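Side-chain contacts in sphingomyelinase C (PDB 7CNE), which is a bacterial member of the endonuclease/exonuclease/phosphatase family, whose DNase I-like fold pairs two large mixed beta-sheets: residues S206-A209 and A214-D217; V249-R252 and A256-A259. All blocks are in the same frame, centred on the assembly; numbering follows the deposited sequence.

Interaction 1. Residues S206-A209 and A214-D217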
ATOM      1  N   SER A 206       8.652  14.563  -8.799  1.00 19.73           N
ATOM      2  CA  SER A 206       7.388  14.804  -9.498  1.00 23.64           C
ATOM      3  C   SER A 206       6.214  14.140  -8.777  1.00 20.97           C
ATOM      4  O   SER A 206       5.093  14.660  -8.815  1.00 21.54           O
ATOM      5  CB  SER A 206       7.474  14.351 -10.957  1.00 19.84           C
ATOM      6  OG  SER A 206       7.762  12.970 -11.066  1.00 30.75           O
ATOM      7  N   MET A 207       6.452  13.015  -8.099  1.00 19.53           N
ATOM      8  CA  MET A 207       5.403  12.427  -7.264  1.00 20.70           C
ATOM      9  C   MET A 207       4.929  13.415  -6.198  1.00 18.98           C
ATOM     10  O   MET A 207       3.720  13.630  -6.030  1.00 19.10           O
ATOM     11  CB  MET A 207       5.914  11.135  -6.622  1.00 18.18           C
ATOM     12  CG  MET A 207       4.955  10.518  -5.616  1.00 22.63           C
ATOM     13  SD  MET A 207       5.747   9.173  -4.731  1.00 29.50           S
ATOM     14  CE  MET A 207       6.700  10.109  -3.511  1.00 20.27           C
ATOM     15  N   LEU A 208       5.871  14.034  -5.473  1.00 19.90           N
ATOM     16  CA  LEU A 208       5.518  15.033  -4.465  1.00 20.99           C
ATOM     17  C   LEU A 208       4.659  16.143  -5.062  1.00 19.54           C
ATOM     18  O   LEU A 208       3.662  16.563  -4.468  1.00 19.81           O
ATOM     19  CB  LEU A 208       6.783  15.630  -3.847  1.00 22.12           C
ATOM     20  CG  LEU A 208       7.723  14.723  -3.043  1.00 22.81           C
ATOM     21  CD1 LEU A 208       8.880  15.553  -2.549  1.00 20.13           C
ATOM     22  CD2 LEU A 208       6.971  14.057  -1.875  1.00 18.79           C
ATOM     23  N   ALA A 209       5.049  16.645  -6.233  1.00 21.54           N
ATOM     24  CA  ALA A 209       4.303  17.737  -6.853  1.00 21.66           C
ATOM     25  C   ALA A 209       2.939  17.269  -7.349  1.00 21.06           C
ATOM     26  O   ALA A 209       1.944  17.985  -7.202  1.00 18.90           O
ATOM     27  CB  ALA A 209       5.119  18.339  -8.000  1.00 22.80           C
ATOM     28  N   ALA A 214       3.933  16.759   1.128  1.00 21.37           N
ATOM     29  CA  ALA A 214       5.148  17.194   1.820  1.00 20.99           C
ATOM     30  C   ALA A 214       6.106  16.015   1.972  1.00 19.86           C
ATOM     31  O   ALA A 214       5.673  14.916   2.329  1.00 22.32           O
ATOM     32  CB  ALA A 214       4.811  17.773   3.189  1.00 21.49           C
ATOM     33  N   PRO A 215       7.393  16.183   1.681  1.00 21.71           N
ATOM     34  CA  PRO A 215       8.337  15.098   1.957  1.00 22.11           C
ATOM     35  C   PRO A 215       8.394  14.843   3.451  1.00 19.47           C
ATOM     36  O   PRO A 215       8.122  15.734   4.262  1.00 20.18           O
ATOM     37  CB  PRO A 215       9.674  15.632   1.426  1.00 22.48           C
ATOM     38  CG  PRO A 215       9.529  17.114   1.483  1.00 21.22           C
ATOM     39  CD  PRO A 215       8.072  17.394   1.186  1.00 21.70           C
ATOM     40  N   ALA A 216       8.695  13.602   3.812  1.00 19.17           N
ATOM     41  CA  ALA A 216       8.979  13.317   5.208  1.00 21.15           C
ATOM     42  C   ALA A 216      10.192  14.132   5.634  1.00 23.11           C
ATOM     43  O   ALA A 216      11.064  14.452   4.823  1.00 22.33           O
ATOM     44  CB  ALA A 216       9.231  11.820   5.416  1.00 18.50           C
ATOM     45  N   ASP A 217      10.227  14.506   6.913  1.00 20.73           N
ATOM     46  CA  ASP A 217      11.414  15.181   7.426  1.00 23.94           C
ATOM     47  C   ASP A 217      12.629  14.264   7.390  1.00 24.80           C
ATOM     48  O   ASP A 217      13.762  14.740   7.272  1.00 23.71           O
ATOM     49  CB  ASP A 217      11.143  15.694   8.837  1.00 25.57           C
ATOM     50  CG  ASP A 217      10.056  16.754   8.860  1.00 26.32           C
ATOM     51  OD1 ASP A 217      10.256  17.813   8.233  1.00 30.43           O
ATOM     52  OD2 ASP A 217       8.990  16.520   9.476  1.00 27.56           O
TER
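Leu208 and Pro215 meet where the chain, a few residues after leaving helix 203-211, passes its flank, and the pair is a compact example of how one helical leucine can make a whole helix-to-loop contact. The apolar part is a single touch between side chains: Leu208 CD1 stands 4.1 Å from Pro215 CB, and the two side chains are set roughly perpendicular to one another. CG lies anti to the carbonyl carbon (chi1 -64°), and chi2 of -180° carries CD1 out to the proline ring while CD2 branches toward the Ala214-Pro215 backbone.

The second kind of contact is methyl against backbone. Leu208 CD2 rests by the start of the proline, 4.2 Å from Pro215 CA and just as far from its nitrogen, with the carbonyl carbon of Ala214 slightly further off. Ala214 offers main chain here because its own CB is directed away from the helix. No hydrogen bond links 206-209 to 214-217, and the surface buried between them is only 96 Å², a light contact made by dispersion and exclusion of water.

On the same helix, Met207 packs on Leu195, Val197, Tyr248 and Leu250, and Leu208 shares Leu250 with it. Helix 203-211 thus lies against the edge strand 247-251 of the six-stranded sheet, while the loop that Leu208 touches runs on into strand 218-221, at the border of the seven-stranded sheet.

Interaction 2. Residues V249-R252 and A256-A259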
ATOM      1  N   VAL A 249       4.564   6.975   3.376  1.00 16.10           N
ATOM      2  CA  VAL A 249       3.418   7.582   4.059  1.00 15.90           C
ATOM      3  C   VAL A 249       3.726   9.067   4.163  1.00 18.19           C
ATOM      4  O   VAL A 249       4.611   9.464   4.928  1.00 16.81           O
ATOM      5  CB  VAL A 249       3.158   6.990   5.450  1.00 18.06           C
ATOM      6  CG1 VAL A 249       1.875   7.604   6.082  1.00 15.74           C
ATOM      7  CG2 VAL A 249       3.087   5.461   5.402  1.00 17.02           C
ATOM      8  N   LEU A 250       3.006   9.889   3.403  1.00 15.45           N
ATOM      9  CA  LEU A 250       3.345  11.304   3.264  1.00 16.85           C
ATOM     10  C   LEU A 250       2.122  12.175   3.512  1.00 19.42           C
ATOM     11  O   LEU A 250       1.030  11.891   3.007  1.00 22.10           O
ATOM     12  CB  LEU A 250       3.922  11.604   1.868  1.00 13.20           C
ATOM     13  CG  LEU A 250       5.233  10.889   1.520  1.00 15.89           C
ATOM     14  CD1 LEU A 250       5.619  11.073   0.032  1.00 17.82           C
ATOM     15  CD2 LEU A 250       6.360  11.358   2.436  1.00 16.92           C
ATOM     16  N   HIS A 251       2.320  13.246   4.276  1.00 16.84           N
ATOM     17  CA  HIS A 251       1.272  14.214   4.552  1.00 16.85           C
ATOM     18  C   HIS A 251       1.032  15.125   3.348  1.00 20.89           C
ATOM     19  O   HIS A 251       1.868  15.252   2.446  1.00 19.10           O
ATOM     20  CB  HIS A 251       1.629  15.049   5.778  1.00 17.73           C
ATOM     21  CG  HIS A 251       1.528  14.286   7.055  1.00 15.50           C
ATOM     22  ND1 HIS A 251       0.356  14.201   7.776  1.00 18.36           N
ATOM     23  CD2 HIS A 251       2.438  13.541   7.724  1.00 15.93           C
ATOM     24  CE1 HIS A 251       0.555  13.453   8.846  1.00 17.99           C
ATOM     25  NE2 HIS A 251       1.809  13.038   8.837  1.00 18.77           N
ATOM     26  N   ARG A 252      -0.132  15.766   3.357  1.00 18.35           N
ATOM     27  CA  ARG A 252      -0.556  16.674   2.296  1.00 21.11           C
ATOM     28  C   ARG A 252      -0.140  18.104   2.615  1.00 23.21           C
ATOM     29  O   ARG A 252      -0.290  18.566   3.751  1.00 22.87           O
ATOM     30  CB  ARG A 252      -2.078  16.602   2.140  1.00 20.37           C
ATOM     31  CG  ARG A 252      -2.654  17.440   1.023  1.00 24.11           C
ATOM     32  CD  ARG A 252      -4.046  16.918   0.670  1.00 25.49           C
ATOM     33  NE  ARG A 252      -4.736  17.746  -0.308  1.00 28.49           N
ATOM     34  CZ  ARG A 252      -4.647  17.600  -1.627  1.00 24.28           C
ATOM     35  NH1 ARG A 252      -3.882  16.649  -2.152  1.00 21.97           N
ATOM     36  NH2 ARG A 252      -5.328  18.414  -2.422  1.00 24.28           N
ATOM     37  N   ALA A 256      -2.349  20.266   8.728  1.00 23.43           N
ATOM     38  CA  ALA A 256      -1.615  19.988   9.953  1.00 22.93           C
ATOM     39  C   ALA A 256      -0.945  18.621   9.866  1.00 27.22           C
ATOM     40  O   ALA A 256      -1.451  17.690   9.229  1.00 24.31           O
ATOM     41  CB  ALA A 256      -2.553  20.052  11.160  1.00 27.65           C
ATOM     42  N   ARG A 257       0.221  18.516  10.489  1.00 22.92           N
ATOM     43  CA  ARG A 257       0.976  17.272  10.523  1.00 21.34           C
ATOM     44  C   ARG A 257       1.945  17.348  11.687  1.00 23.70           C
ATOM     45  O   ARG A 257       2.288  18.446  12.131  1.00 24.01           O
ATOM     46  CB  ARG A 257       1.727  17.039   9.200  1.00 22.39           C
ATOM     47  CG  ARG A 257       2.886  18.012   8.947  1.00 22.00           C
ATOM     48  CD  ARG A 257       3.672  17.573   7.704  1.00 24.37           C
ATOM     49  NE  ARG A 257       4.858  18.390   7.454  1.00 26.80           N
ATOM     50  CZ  ARG A 257       4.866  19.473   6.682  1.00 29.15           C
ATOM     51  NH1 ARG A 257       3.749  19.865   6.082  1.00 21.55           N
ATOM     52  NH2 ARG A 257       5.993  20.158   6.501  1.00 29.01           N
ATOM     53  N   PRO A 258       2.376  16.208  12.227  1.00 23.13           N
ATOM     54  CA  PRO A 258       3.392  16.248  13.285  1.00 21.40           C
ATOM     55  C   PRO A 258       4.744  16.702  12.749  1.00 27.74           C
ATOM     56  O   PRO A 258       5.121  16.433  11.604  1.00 21.04           O
ATOM     57  CB  PRO A 258       3.451  14.795  13.783  1.00 22.87           C
ATOM     58  CG  PRO A 258       2.159  14.161  13.310  1.00 21.00           C
ATOM     59  CD  PRO A 258       1.869  14.842  12.006  1.00 19.90           C
ATOM     60  N   ALA A 259       5.487  17.401  13.601  1.00 25.45           N
ATOM     61  CA  ALA A 259       6.850  17.747  13.243  1.00 27.93           C
ATOM     62  C   ALA A 259       7.732  16.503  13.285  1.00 23.93           C
ATOM     63  O   ALA A 259       7.456  15.533  14.002  1.00 24.09           O
ATOM     64  CB  ALA A 259       7.399  18.823  14.186  1.00 31.46           C
TER
HETATM   65  O   HOH W   1      -1.548  16.215   6.922  1.00 21.46           O
HETATM   66  O   HOH W   2       1.125  18.697   5.909  1.00 25.32           O
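His251 lies with one ring face under the side chain of Arg257, and following the imidazole outward from the backbone shows how one buried ring can gather apolar and water-mediated contacts from a neighbouring loop. Its CB meets the aliphatic part of the arginine, 3.8 Å from Arg257 CD. The first torsion, chi1 -72°, sets CG anti to the carbonyl carbon and swings the ring toward the loop. From CG onward, Arg257 CB lies over the face, 3.5 Å from the ring centroid and 16° off the ring normal, a CH-pi contact displaced a little toward the rim. ND1 has a polar partner at the ring edge, in plane: water 1, at 2.9 Å. That water donates to Ala256 O at 2.7 Å, so it ties the imidazole to the loop backbone where no direct hydrogen bond exists. Farther out, CE1 and NE2 meet the proline, with Pro258 CD 3.6 Å from NE2 and the two side chains nearly perpendicular.

Beyond CB, Arg257 runs extended from CG to NE, past the histidine and away from it. Its guanidinium is inclined 36° to the imidazole plane, and NH1 donates to water 2 at 2.9 Å; this water in turn donates to Arg252 O at 2.6 Å. The arginine thus serves in three places, its CB over the ring face, its CD beside His251 CB, and its guanidinium as a water-mediated link.

Strand 247-251 borders the six-stranded sheet beside strand 188-192, whose Gln188 touches both His251 and Pro258. Pro258 also packs on Ala297 of strand 293-297, and His251 meets Trp261 edge-to-face, so the loop connects the outer strand of the six-stranded sheet to inner strands of the seven-stranded one.

Interactions 1 and 2 follow one another along the chain. Their centres lie about 10 Å apart, and Ala214 touches residues of both segments of interaction 2. Its N is 2.9 Å from His251 O, a probable hydrogen bond that lays the loop 214-217 beside the end of strand 247-251. Leu250 packs on the loop, its CD2 3.6 Å from Ala214 O. Ala214 CB also packs 3.7 Å from Arg257 NH1. The centre of each contact is about 17 Å from the centre of the chain. Neither contact includes a metal or ligand; together they illustrate packing beside two connections, one directly from strand 247-251 to 261-265, the other from helix 203-211 to strand 218-221.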